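PDB 3K7Y: aspartate aminotransferase from Plasmodium falciparum, which probably catalyses the reversible, pyridoxal-phosphate-dependent transfer of the amino group from L-aspartate to 2-oxoglutarate, giving oxaloacetate and L-glutamate, and works as a homodimer. Local coordinates for residues Lys18-Phe23 / Tyr374-Asn378; Phe328-Leu332 / Ile394-Cys399; Val127-Pro131 / Phe151-Asn155; Ile157-Tyr161 / Val189-Tyr195. All blocks are in the same frame, centred on the assembly; numbering follows the deposited sequence.

Interaction 1 (Lys18-Phe23 / Tyr374-Asn378)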
loop_
_atom_site.group_PDB
_atom_site.type_symbol
_atom_site.label_atom_id
_atom_site.label_comp_id
_atom_site.label_asym_id
_atom_site.label_seq_id
_atom_site.Cartn_x
_atom_site.Cartn_y
_atom_site.Cartn_z
ATOM N N LYS A 18 -11.740 7.920 17.910
ATOM C CA LYS A 18 -12.817 8.645 18.605
ATOM C C LYS A 18 -12.236 9.922 19.205
ATOM O O LYS A 18 -12.931 10.934 19.353
ATOM C CB LYS A 18 -13.429 7.831 19.754
ATOM C CG LYS A 18 -13.588 6.334 19.541
ATOM C CD LYS A 18 -13.759 5.629 20.882
ATOM C CE LYS A 18 -13.755 4.124 20.732
ATOM N NZ LYS A 18 -13.447 3.480 22.034
ATOM N N THR A 19 -10.951 9.845 19.556
ATOM C CA THR A 19 -10.220 10.929 20.196
ATOM C C THR A 19 -9.672 11.893 19.151
ATOM O O THR A 19 -9.739 13.105 19.338
ATOM C CB THR A 19 -9.069 10.386 21.085
ATOM O OG1 THR A 19 -9.587 9.411 21.996
ATOM C CG2 THR A 19 -8.418 11.500 21.884
ATOM N N ALA A 20 -9.131 11.353 18.056
ATOM C CA ALA A 20 -8.614 12.173 16.949
ATOM C C ALA A 20 -9.706 13.107 16.421
ATOM O O ALA A 20 -9.453 14.282 16.130
ATOM C CB ALA A 20 -8.060 11.290 15.831
ATOM N N ARG A 21 -10.917 12.562 16.309
ATOM C CA ARG A 21 -12.113 13.359 16.078
ATOM C C ARG A 21 -12.108 14.487 17.090
ATOM O O ARG A 21 -11.954 15.652 16.728
ATOM C CB ARG A 21 -13.397 12.514 16.233
ATOM C CG ARG A 21 -13.842 11.776 14.959
ATOM C CD ARG A 21 -15.243 11.169 15.080
ATOM N NE ARG A 21 -15.773 10.766 13.772
ATOM C CZ ARG A 21 -17.039 10.413 13.529
ATOM N NH1 ARG A 21 -17.939 10.403 14.509
ATOM N NH2 ARG A 21 -17.410 10.071 12.298
ATOM N N GLU A 22 -12.217 14.114 18.361
ATOM C CA GLU A 22 -12.368 15.072 19.449
ATOM C C GLU A 22 -11.330 16.216 19.503
ATOM O O GLU A 22 -11.700 17.367 19.775
ATOM C CB GLU A 22 -12.474 14.342 20.796
ATOM C CG GLU A 22 -12.736 15.249 22.006
ATOM C CD GLU A 22 -13.936 16.186 21.844
ATOM O OE1 GLU A 22 -14.591 16.480 22.873
ATOM O OE2 GLU A 22 -14.233 16.634 20.713
ATOM N N PHE A 23 -10.055 15.921 19.247
ATOM C CA PHE A 23 -9.051 16.978 19.313
ATOM C C PHE A 23 -9.440 18.134 18.388
ATOM O O PHE A 23 -9.523 19.279 18.820
ATOM C CB PHE A 23 -7.633 16.468 19.027
ATOM C CG PHE A 23 -6.574 17.548 19.074
ATOM C CD1 PHE A 23 -6.792 18.740 19.774
ATOM C CD2 PHE A 23 -5.355 17.366 18.445
ATOM C CE1 PHE A 23 -5.831 19.740 19.820
ATOM C CE2 PHE A 23 -4.384 18.364 18.487
ATOM C CZ PHE A 23 -4.626 19.555 19.182
ATOM N N TYR A 374 -6.450 16.248 25.600
ATOM C CA TYR A 374 -6.865 14.922 25.108
ATOM C C TYR A 374 -5.794 13.824 25.232
ATOM O O TYR A 374 -4.615 14.036 24.956
ATOM C CB TYR A 374 -7.453 15.003 23.680
ATOM C CG TYR A 374 -8.439 16.132 23.529
ATOM C CD1 TYR A 374 -8.035 17.368 23.027
ATOM C CD2 TYR A 374 -9.767 15.983 23.924
ATOM C CE1 TYR A 374 -8.936 18.430 22.905
ATOM C CE2 TYR A 374 -10.687 17.043 23.813
ATOM C CZ TYR A 374 -10.262 18.264 23.301
ATOM O OH TYR A 374 -11.144 19.323 23.171
ATOM N N ILE A 375 -6.263 12.643 25.622
ATOM C CA ILE A 375 -5.453 11.558 26.175
ATOM C C ILE A 375 -6.188 10.257 25.832
ATOM O O ILE A 375 -7.407 10.262 25.758
ATOM C CB ILE A 375 -5.373 11.745 27.711
ATOM C CG1 ILE A 375 -5.045 10.450 28.449
ATOM C CG2 ILE A 375 -6.713 12.267 28.233
ATOM C CD1 ILE A 375 -5.699 10.343 29.821
ATOM N N ILE A 376 -5.477 9.156 25.618
ATOM C CA ILE A 376 -6.157 7.898 25.280
ATOM C C ILE A 376 -6.923 7.291 26.483
ATOM O O ILE A 376 -6.532 7.444 27.640
ATOM C CB ILE A 376 -5.205 6.853 24.608
ATOM C CG1 ILE A 376 -4.450 7.471 23.424
ATOM C CG2 ILE A 376 -5.964 5.601 24.149
ATOM C CD1 ILE A 376 -2.955 7.823 23.743
ATOM N N ASN A 377 -8.028 6.613 26.175
ATOM C CA ASN A 377 -8.915 5.954 27.154
ATOM C C ASN A 377 -8.242 5.089 28.208
ATOM O O ASN A 377 -8.822 4.862 29.275
ATOM C CB ASN A 377 -9.947 5.082 26.417
ATOM C CG ASN A 377 -10.714 5.861 25.371
ATOM O OD1 ASN A 377 -10.475 5.714 24.157
ATOM N ND2 ASN A 377 -11.622 6.735 25.832
ATOM N N ASN A 378 -7.046 4.584 27.911
ATOM C CA ASN A 378 -6.381 3.610 28.792
ATOM C C ASN A 378 -5.268 4.148 29.714
ATOM O O ASN A 378 -4.744 3.401 30.553
ATOM C CB ASN A 378 -5.890 2.382 27.989
ATOM C CG ASN A 378 -4.800 2.718 26.948
ATOM O OD1 ASN A 378 -4.464 1.878 26.117
ATOM N ND2 ASN A 378 -4.259 3.927 26.990
#
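Y374 opens the segment 374-378 and makes most of its contact with the helical turn 18-23. Its CA-to-CB bond points toward the helix, and its ring lies against the last turn, where F23 CA sits over one face, 4.1 Å from the ring centroid, in a CH-pi contact. The F23 ring meets it rim to rim, CD1 of F23 to CD1 of Y374 at 3.7 Å with planes at 43°, so the two rings touch without stacking. The aliphatic part of E22 lies beside the same tyrosine, E22 CG 3.3 Å from Y374 CE2. Closer to the backbone, T19 CG2 packs on Y374 CB at 4.1 Å and lies 4.2 Å from the carbonyl O of I375, whose CA-to-CB bond points away and whose side chain touches L368. By N377 the chain has passed along the helix to K18: N377 OD1 is 4.3 Å from K18 NZ and 4.4 Å from T19 OG1, too far for a hydrogen bond; K18 NZ bonds to N15 OD1 and T19 OG1 to N15 O. No hydrogen bond joins the two segments, so the contact rests on packing. The backbone of Y374 pairs instead with I32. Helix 15-23 thus packs on the chain leaving strand 373-374, beside the short parallel strand pair 32-33/373-374 of this aminotransferase fold and away from the cofactor site.

Interaction 2 (Phe328-Leu332 / Ile394-Cys399)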
loop_
_atom_site.group_PDB
_atom_site.type_symbol
_atom_site.label_atom_id
_atom_site.label_comp_id
_atom_site.label_asym_id
_atom_site.label_seq_id
_atom_site.Cartn_x
_atom_site.Cartn_y
_atom_site.Cartn_z
ATOM N N PHE A 328 8.108 16.143 33.487
ATOM C CA PHE A 328 6.668 16.048 33.599
ATOM C C PHE A 328 6.170 15.540 34.969
ATOM O O PHE A 328 5.375 16.213 35.625
ATOM C CB PHE A 328 6.103 15.220 32.432
ATOM C CG PHE A 328 4.617 15.005 32.503
ATOM C CD1 PHE A 328 3.737 16.077 32.431
ATOM C CD2 PHE A 328 4.097 13.728 32.657
ATOM C CE1 PHE A 328 2.358 15.879 32.514
ATOM C CE2 PHE A 328 2.718 13.521 32.732
ATOM C CZ PHE A 328 1.845 14.603 32.663
ATOM N N PHE A 329 6.646 14.373 35.401
ATOM C CA PHE A 329 6.201 13.801 36.676
ATOM C C PHE A 329 6.689 14.618 37.849
ATOM O O PHE A 329 6.118 14.558 38.935
ATOM C CB PHE A 329 6.629 12.337 36.818
ATOM C CG PHE A 329 6.032 11.445 35.772
ATOM C CD1 PHE A 329 4.703 11.042 35.857
ATOM C CD2 PHE A 329 6.786 11.035 34.689
ATOM C CE1 PHE A 329 4.135 10.250 34.887
ATOM C CE2 PHE A 329 6.230 10.234 33.711
ATOM C CZ PHE A 329 4.900 9.843 33.808
ATOM N N ASN A 330 7.742 15.390 37.627
ATOM C CA ASN A 330 8.229 16.289 38.658
ATOM C C ASN A 330 7.289 17.482 38.898
ATOM O O ASN A 330 7.208 18.013 40.018
ATOM C CB ASN A 330 9.657 16.738 38.359
ATOM C CG ASN A 330 10.683 15.672 38.688
ATOM O OD1 ASN A 330 11.763 15.653 38.107
ATOM N ND2 ASN A 330 10.359 14.788 39.629
ATOM N N LYS A 331 6.580 17.900 37.852
ATOM C CA LYS A 331 5.582 18.944 38.015
ATOM C C LYS A 331 4.327 18.390 38.690
ATOM O O LYS A 331 3.588 19.128 39.354
ATOM C CB LYS A 331 5.254 19.606 36.678
ATOM C CG LYS A 331 6.380 20.496 36.140
ATOM C CD LYS A 331 6.304 21.944 36.642
ATOM C CE LYS A 331 7.493 22.760 36.154
ATOM N NZ LYS A 331 7.462 24.158 36.657
ATOM N N LEU A 332 4.114 17.084 38.542
ATOM C CA LEU A 332 2.976 16.397 39.149
ATOM C C LEU A 332 3.255 16.052 40.597
ATOM O O LEU A 332 2.328 15.980 41.403
ATOM C CB LEU A 332 2.629 15.112 38.388
ATOM C CG LEU A 332 1.915 15.157 37.036
ATOM C CD1 LEU A 332 1.746 13.756 36.509
ATOM C CD2 LEU A 332 0.566 15.818 37.168
ATOM N N ILE A 394 -1.256 21.474 32.280
ATOM C CA ILE A 394 -1.505 20.041 32.237
ATOM C C ILE A 394 -1.482 19.418 33.635
ATOM O O ILE A 394 -2.458 18.792 34.067
ATOM C CB ILE A 394 -0.467 19.326 31.349
ATOM C CG1 ILE A 394 -0.535 19.846 29.916
ATOM C CG2 ILE A 394 -0.702 17.832 31.364
ATOM C CD1 ILE A 394 0.591 19.377 29.047
ATOM N N ALA A 395 -0.359 19.606 34.323
ATOM C CA ALA A 395 -0.086 18.947 35.591
ATOM C C ALA A 395 -1.101 19.381 36.627
ATOM O O ALA A 395 -1.635 18.550 37.368
ATOM C CB ALA A 395 1.334 19.249 36.052
ATOM N N ASP A 396 -1.379 20.681 36.647
ATOM C CA ASP A 396 -2.450 21.228 37.455
ATOM C C ASP A 396 -3.763 20.492 37.187
ATOM O O ASP A 396 -4.287 19.828 38.075
ATOM C CB ASP A 396 -2.594 22.730 37.204
ATOM C CG ASP A 396 -3.714 23.357 38.006
ATOM O OD1 ASP A 396 -4.303 22.693 38.892
ATOM O OD2 ASP A 396 -4.005 24.534 37.741
ATOM N N LYS A 397 -4.271 20.581 35.962
ATOM C CA LYS A 397 -5.565 19.987 35.632
ATOM C C LYS A 397 -5.697 18.493 35.965
ATOM O O LYS A 397 -6.789 18.031 36.310
ATOM C CB LYS A 397 -5.932 20.249 34.170
ATOM C CG LYS A 397 -6.328 21.706 33.855
ATOM C CD LYS A 397 -7.385 22.240 34.818
ATOM C CE LYS A 397 -7.744 23.686 34.528
ATOM N NZ LYS A 397 -6.633 24.625 34.849
ATOM N N ILE A 398 -4.584 17.758 35.866
ATOM C CA ILE A 398 -4.513 16.335 36.212
ATOM C C ILE A 398 -4.772 16.123 37.688
ATOM O O ILE A 398 -5.501 15.216 38.083
ATOM C CB ILE A 398 -3.126 15.749 35.886
ATOM C CG1 ILE A 398 -3.017 15.402 34.395
ATOM C CG2 ILE A 398 -2.856 14.496 36.721
ATOM C CD1 ILE A 398 -1.715 14.698 34.010
ATOM N N CYS A 399 -4.146 16.964 38.501
ATOM C CA CYS A 399 -4.320 16.914 39.940
ATOM C C CYS A 399 -5.717 17.403 40.286
ATOM O O CYS A 399 -6.480 16.685 40.923
ATOM C CB CYS A 399 -3.240 17.752 40.625
ATOM S SG CYS A 399 -1.532 17.135 40.335
#
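The contact between helix turns 328-332 and 394-399 is mainly apolar packing; no hydrogen bond or salt bridge crosses it. The short axes approach to 9.3 Å and cross at -49°, with N-to-C directions on the parallel side. L332 is the main bump. Its CD2 reaches A395 CB at 3.7 Å, I398 CG2 at 3.7 Å and C399 SG at 4.0 Å, so one methyl group meets three residues of the facing helix. The small A395 lets the backbones close in here, with the CA atoms of L332 and A395 5.3 Å apart, and L332 CD2 lies 3.5 Å from the carbonyl O of A395. The aromatic part comes from F328, whose ring edge meets I394 CG2 through CE1 and I398 CD1 through CZ, both at 3.8 Å. K331 adds an aliphatic touch, its CB 4.0 Å from A395 CB, while its amine leads away. Polar groups keep to other faces: D396, pointing away, has its OD1 hydrogen-bonded to Y339 OH. Around the contact, W345 touches L332, and Y335 of the same long helix touches C399; helix 390-403 crosses the C-terminal part of helix 304-335, with the loop residues Y339 and W345 packed beside them.

Interaction 3 (Val127-Pro131 / Phe151-Asn155)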
loop_
_atom_site.group_PDB
_atom_site.type_symbol
_atom_site.label_atom_id
_atom_site.label_comp_id
_atom_site.label_asym_id
_atom_site.label_seq_id
_atom_site.Cartn_x
_atom_site.Cartn_y
_atom_site.Cartn_z
ATOM N N VAL A 127 0.074 -12.747 22.019
ATOM C CA VAL A 127 0.370 -11.336 22.059
ATOM C C VAL A 127 0.588 -10.969 23.530
ATOM O O VAL A 127 -0.036 -11.564 24.398
ATOM C CB VAL A 127 -0.771 -10.558 21.355
ATOM C CG1 VAL A 127 -1.784 -10.036 22.333
ATOM C CG2 VAL A 127 -0.223 -9.442 20.547
ATOM N N THR A 128 1.496 -10.050 23.841
ATOM C CA THR A 128 1.758 -9.757 25.268
ATOM C C THR A 128 0.711 -8.783 25.792
ATOM O O THR A 128 0.308 -7.871 25.076
ATOM C CB THR A 128 3.209 -9.216 25.568
ATOM O OG1 THR A 128 3.475 -8.015 24.827
ATOM C CG2 THR A 128 4.273 -10.249 25.244
ATOM N N ASN A 129 0.260 -8.969 27.026
ATOM C CA ASN A 129 -0.759 -8.081 27.568
ATOM C C ASN A 129 -0.173 -6.888 28.289
ATOM O O ASN A 129 0.727 -7.060 29.098
ATOM C CB ASN A 129 -1.715 -8.819 28.492
ATOM C CG ASN A 129 -2.683 -7.880 29.158
ATOM O OD1 ASN A 129 -2.320 -7.195 30.112
ATOM N ND2 ASN A 129 -3.909 -7.817 28.655
ATOM N N PRO A 130 -0.682 -5.667 28.017
ATOM C CA PRO A 130 -1.706 -5.336 27.043
ATOM C C PRO A 130 -1.019 -5.109 25.691
ATOM O O PRO A 130 0.192 -4.834 25.647
ATOM C CB PRO A 130 -2.291 -4.037 27.588
ATOM C CG PRO A 130 -1.132 -3.360 28.243
ATOM C CD PRO A 130 -0.155 -4.451 28.669
ATOM N N PRO A 131 -1.777 -5.251 24.588
ATOM C CA PRO A 131 -1.177 -5.303 23.251
ATOM C C PRO A 131 -1.383 -4.025 22.476
ATOM O O PRO A 131 -2.343 -3.313 22.734
ATOM C CB PRO A 131 -1.989 -6.395 22.574
ATOM C CG PRO A 131 -3.348 -6.406 23.340
ATOM C CD PRO A 131 -3.222 -5.535 24.551
ATOM N N PHE A 151 2.230 -9.785 31.102
ATOM C CA PHE A 151 3.379 -8.945 30.824
ATOM C C PHE A 151 3.527 -7.794 31.800
ATOM O O PHE A 151 4.203 -7.911 32.816
ATOM C CB PHE A 151 3.318 -8.433 29.388
ATOM C CG PHE A 151 4.598 -7.847 28.906
ATOM C CD1 PHE A 151 5.669 -8.669 28.597
ATOM C CD2 PHE A 151 4.732 -6.477 28.740
ATOM C CE1 PHE A 151 6.863 -8.142 28.140
ATOM C CE2 PHE A 151 5.925 -5.930 28.293
ATOM C CZ PHE A 151 7.000 -6.763 27.997
ATOM N N PHE A 152 2.901 -6.680 31.467
ATOM C CA PHE A 152 2.983 -5.477 32.250
ATOM C C PHE A 152 2.309 -5.713 33.593
ATOM O O PHE A 152 1.242 -6.330 33.645
ATOM C CB PHE A 152 2.272 -4.389 31.471
ATOM C CG PHE A 152 2.275 -3.079 32.133
ATOM C CD1 PHE A 152 3.396 -2.290 32.112
ATOM C CD2 PHE A 152 1.142 -2.613 32.749
ATOM C CE1 PHE A 152 3.405 -1.055 32.722
ATOM C CE2 PHE A 152 1.136 -1.383 33.357
ATOM C CZ PHE A 152 2.278 -0.600 33.345
ATOM N N ASP A 153 2.947 -5.262 34.678
ATOM C CA ASP A 153 2.355 -5.399 36.015
ATOM C C ASP A 153 1.639 -4.118 36.377
ATOM O O ASP A 153 2.243 -3.049 36.444
ATOM C CB ASP A 153 3.373 -5.767 37.096
ATOM C CG ASP A 153 2.709 -6.024 38.444
ATOM O OD1 ASP A 153 2.277 -5.047 39.096
ATOM O OD2 ASP A 153 2.598 -7.207 38.834
ATOM N N TYR A 154 0.342 -4.241 36.606
ATOM C CA TYR A 154 -0.508 -3.067 36.631
ATOM C C TYR A 154 -0.373 -2.297 37.922
ATOM O O TYR A 154 -0.587 -1.085 37.936
ATOM C CB TYR A 154 -1.961 -3.431 36.315
ATOM C CG TYR A 154 -2.310 -3.282 34.839
ATOM C CD1 TYR A 154 -2.882 -2.110 34.358
ATOM C CD2 TYR A 154 -2.048 -4.297 33.922
ATOM C CE1 TYR A 154 -3.198 -1.954 33.016
ATOM C CE2 TYR A 154 -2.364 -4.149 32.561
ATOM C CZ TYR A 154 -2.940 -2.972 32.122
ATOM O OH TYR A 154 -3.264 -2.796 30.793
ATOM N N ASN A 155 0.018 -2.983 38.995
ATOM C CA ASN A 155 0.191 -2.312 40.275
ATOM C C ASN A 155 1.615 -1.874 40.563
ATOM O O ASN A 155 1.824 -0.792 41.104
ATOM C CB ASN A 155 -0.435 -3.088 41.425
ATOM C CG ASN A 155 -1.885 -2.709 41.633
ATOM O OD1 ASN A 155 -2.764 -3.098 40.862
ATOM N ND2 ASN A 155 -2.142 -1.925 42.667
#
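The two backbones run side by side as continuations of the parallel strands 124-128 and 145-153, and they are nearest at N129 and F151, with CA atoms 5.3 Å apart. One hydrogen bond joins them, F152 N to N129 O at 3.2 Å and nearly straight at 164°. N129 also bonds to I149 through its backbone, so it links to residues on both sides of F151. The peptide bond before P130 is cis, and it turns the chain away just past this last link. Among the side chains, T128 CB packs on F151 CG at 3.9 Å, and T128 OG1, which is hydrogen-bonded with Y184 OH, lies over one face of the F151 ring. P130 fills the next position: its CD touches F152 CB at 3.7 Å, and its CG lies 3.4 Å from Y154 OH. N129 OD1 approaches the Y154 ring edge, 3.9 Å from CE2. Beyond the pair, F151 meets F164 edge to face. The cis-proline turn leaves the end of the first strand just ahead of Y132, a pyridoxal-phosphate-binding residue whose side chain is about 8 Å from that of T128. The contact closes the beta-alpha-beta unit of strand 124-128, helix 133-140 and strand 145-153 in the large mixed sheet of the fold-type I domain, beside the cofactor site.

Interaction 4 (Ile157-Tyr161 / Val189-Tyr195)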
loop_
_atom_site.group_PDB
_atom_site.type_symbol
_atom_site.label_atom_id
_atom_site.label_comp_id
_atom_site.label_asym_id
_atom_site.label_seq_id
_atom_site.Cartn_x
_atom_site.Cartn_y
_atom_site.Cartn_z
ATOM N N ILE A 157 3.833 -1.340 38.078
ATOM C CA ILE A 157 4.200 -0.478 36.926
ATOM C C ILE A 157 5.591 -0.794 36.340
ATOM O O ILE A 157 6.437 0.082 36.162
ATOM C CB ILE A 157 3.993 1.038 37.202
ATOM C CG1 ILE A 157 2.617 1.261 37.819
ATOM C CG2 ILE A 157 4.098 1.849 35.913
ATOM C CD1 ILE A 157 2.388 2.661 38.360
ATOM N N ASP A 158 5.794 -2.066 36.028
ATOM C CA ASP A 158 7.006 -2.558 35.402
ATOM C C ASP A 158 6.549 -3.865 34.807
ATOM O O ASP A 158 5.434 -4.307 35.090
ATOM C CB ASP A 158 8.081 -2.809 36.464
ATOM C CG ASP A 158 9.514 -2.785 35.900
ATOM O OD1 ASP A 158 9.753 -3.233 34.738
ATOM O OD2 ASP A 158 10.417 -2.336 36.657
ATOM N N ILE A 159 7.379 -4.478 33.974
ATOM C CA ILE A 159 7.097 -5.833 33.497
ATOM C C ILE A 159 7.123 -6.789 34.685
ATOM O O ILE A 159 7.911 -6.623 35.607
ATOM C CB ILE A 159 8.124 -6.291 32.446
ATOM C CG1 ILE A 159 8.047 -5.400 31.221
ATOM C CG2 ILE A 159 7.891 -7.728 32.042
ATOM C CD1 ILE A 159 9.353 -5.250 30.533
ATOM N N ASN A 160 6.242 -7.773 34.668
ATOM C CA ASN A 160 6.256 -8.822 35.647
ATOM C C ASN A 160 7.008 -9.973 35.002
ATOM O O ASN A 160 6.401 -10.839 34.355
ATOM C CB ASN A 160 4.824 -9.217 35.960
ATOM C CG ASN A 160 4.723 -10.214 37.073
ATOM O OD1 ASN A 160 5.475 -11.199 37.137
ATOM N ND2 ASN A 160 3.769 -9.979 37.966
ATOM N N TYR A 161 8.334 -9.968 35.151
ATOM C CA TYR A 161 9.193 -10.908 34.428
ATOM C C TYR A 161 8.987 -12.344 34.893
ATOM O O TYR A 161 9.420 -13.281 34.229
ATOM C CB TYR A 161 10.664 -10.533 34.561
ATOM C CG TYR A 161 11.061 -9.189 33.978
ATOM C CD1 TYR A 161 11.621 -9.097 32.700
ATOM C CD2 TYR A 161 10.908 -8.014 34.717
ATOM C CE1 TYR A 161 12.002 -7.865 32.164
ATOM C CE2 TYR A 161 11.284 -6.778 34.193
ATOM C CZ TYR A 161 11.831 -6.707 32.915
ATOM O OH TYR A 161 12.190 -5.473 32.398
ATOM N N VAL A 189 7.618 0.394 28.314
ATOM C CA VAL A 189 8.540 -0.310 29.199
ATOM C C VAL A 189 9.344 -1.294 28.345
ATOM O O VAL A 189 8.751 -2.155 27.710
ATOM C CB VAL A 189 7.735 -1.103 30.291
ATOM C CG1 VAL A 189 8.647 -1.892 31.179
ATOM C CG2 VAL A 189 6.883 -0.177 31.147
ATOM N N ASN A 190 10.670 -1.157 28.305
ATOM C CA ASN A 190 11.526 -2.099 27.536
ATOM C C ASN A 190 12.110 -3.244 28.380
ATOM O O ASN A 190 12.274 -3.101 29.592
ATOM C CB ASN A 190 12.621 -1.396 26.690
ATOM C CG ASN A 190 12.939 0.037 27.149
ATOM O OD1 ASN A 190 12.083 0.741 27.687
ATOM N ND2 ASN A 190 14.172 0.477 26.909
ATOM N N ILE A 191 12.400 -4.377 27.736
ATOM C CA ILE A 191 12.951 -5.572 28.412
ATOM C C ILE A 191 14.426 -5.382 28.804
ATOM O O ILE A 191 15.270 -5.215 27.925
ATOM C CB ILE A 191 12.822 -6.836 27.500
ATOM C CG1 ILE A 191 11.352 -7.139 27.199
ATOM C CG2 ILE A 191 13.508 -8.062 28.134
ATOM C CD1 ILE A 191 11.125 -8.034 26.003
ATOM N N GLU A 192 14.735 -5.412 30.104
ATOM C CA GLU A 192 16.121 -5.249 30.596
ATOM C C GLU A 192 17.051 -6.404 30.162
ATOM O O GLU A 192 16.630 -7.567 30.133
ATOM C CB GLU A 192 16.129 -5.151 32.124
ATOM C CG GLU A 192 15.190 -4.105 32.713
ATOM C CD GLU A 192 14.930 -4.310 34.206
ATOM O OE1 GLU A 192 15.000 -5.466 34.689
ATOM O OE2 GLU A 192 14.642 -3.306 34.894
ATOM N N GLU A 193 18.311 -6.106 29.851
ATOM C CA GLU A 193 19.227 -7.171 29.418
ATOM C C GLU A 193 19.359 -8.274 30.456
ATOM O O GLU A 193 19.653 -9.417 30.096
ATOM C CB GLU A 193 20.634 -6.660 29.091
ATOM C CG GLU A 193 20.717 -5.283 28.472
ATOM C CD GLU A 193 22.148 -4.886 28.136
ATOM O OE1 GLU A 193 23.062 -5.757 28.192
ATOM O OE2 GLU A 193 22.349 -3.693 27.806
ATOM N N LYS A 194 19.167 -7.930 31.732
ATOM C CA LYS A 194 19.229 -8.915 32.819
ATOM C C LYS A 194 18.557 -10.233 32.405
ATOM O O LYS A 194 19.007 -11.316 32.802
ATOM C CB LYS A 194 18.558 -8.395 34.102
ATOM C CG LYS A 194 18.845 -6.959 34.460
ATOM C CD LYS A 194 18.255 -6.611 35.821
ATOM C CE LYS A 194 18.727 -5.221 36.271
ATOM N NZ LYS A 194 18.129 -4.826 37.572
ATOM N N TYR A 195 17.501 -10.122 31.586
ATOM C CA TYR A 195 16.618 -11.247 31.248
ATOM C C TYR A 195 16.747 -11.865 29.847
ATOM O O TYR A 195 16.227 -12.965 29.616
ATOM C CB TYR A 195 15.174 -10.843 31.465
ATOM C CG TYR A 195 14.850 -10.530 32.885
ATOM C CD1 TYR A 195 14.438 -11.528 33.759
ATOM C CD2 TYR A 195 14.949 -9.224 33.365
ATOM C CE1 TYR A 195 14.131 -11.232 35.086
ATOM C CE2 TYR A 195 14.641 -8.912 34.684
ATOM C CZ TYR A 195 14.238 -9.917 35.543
ATOM O OH TYR A 195 13.937 -9.611 36.853
#
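Two bumps on segment 157-161, I159 and Y161, fit against the extended run 189-192 and the helix start that follows it. I159 points toward the other segment and puts its CD1 into the shallow hollow along 189-191, 3.5 Å from V189 CG1, 3.7 Å from N190 O and 4.3 Å from I191 CG1. V189 answers as a bump of its own, with its CG1 also 4.0 Å from D158 OD1; that carboxylate bends back to accept a hydrogen bond from I159 N. Y161 is the larger knob. Its ring lies with one face on Y195 and its edge toward I191: I191 CG2 is 4.3 Å from Y161 CE1, while the Y195 ring forms an offset stack, centroids 3.9 Å apart and planes at 8°, with Y161 CD1 3.4 Å from Y195 CD2. Y161 CB also sits over the Y195 ring. The hydroxyl end reaches the bend of the chain, where Y161 OH lies 3.3 Å from E192 CG and accepts a weak hydrogen bond from E192 N at 3.4 Å. N160, at the N-cap of helix 161-170, fixes the start of that helix through OD1. The contact thus joins the edge strand 158-159 and the head of helix 161-170 to the start of helix 193-206, while I159 packs on F151 and V189 on F152 of the neighbouring strand 145-153.

From the N terminus, helix 15-23 waits for its partner until 374-378, so interaction 1 closes a loop of 350 residues. Within that span, interaction 3 closes first, across the 19 residues between 127-131 and 151-155, and interaction 4 follows in series, across the 27 between 157-161 and 189-195. These two touch: D153 N to D158 O (2.7 Å) and F151 O to N160 N (2.8 Å) are probable hydrogen bonds between the antiparallel neighbours 145-153 and 158-159 at one sheet edge. Interaction 2, spanning the 61 residues between 328-332 and 394-399, opens inside interaction 1 and closes beyond it, so the two cross along the chain; both lie on the same side of its centre, without touching.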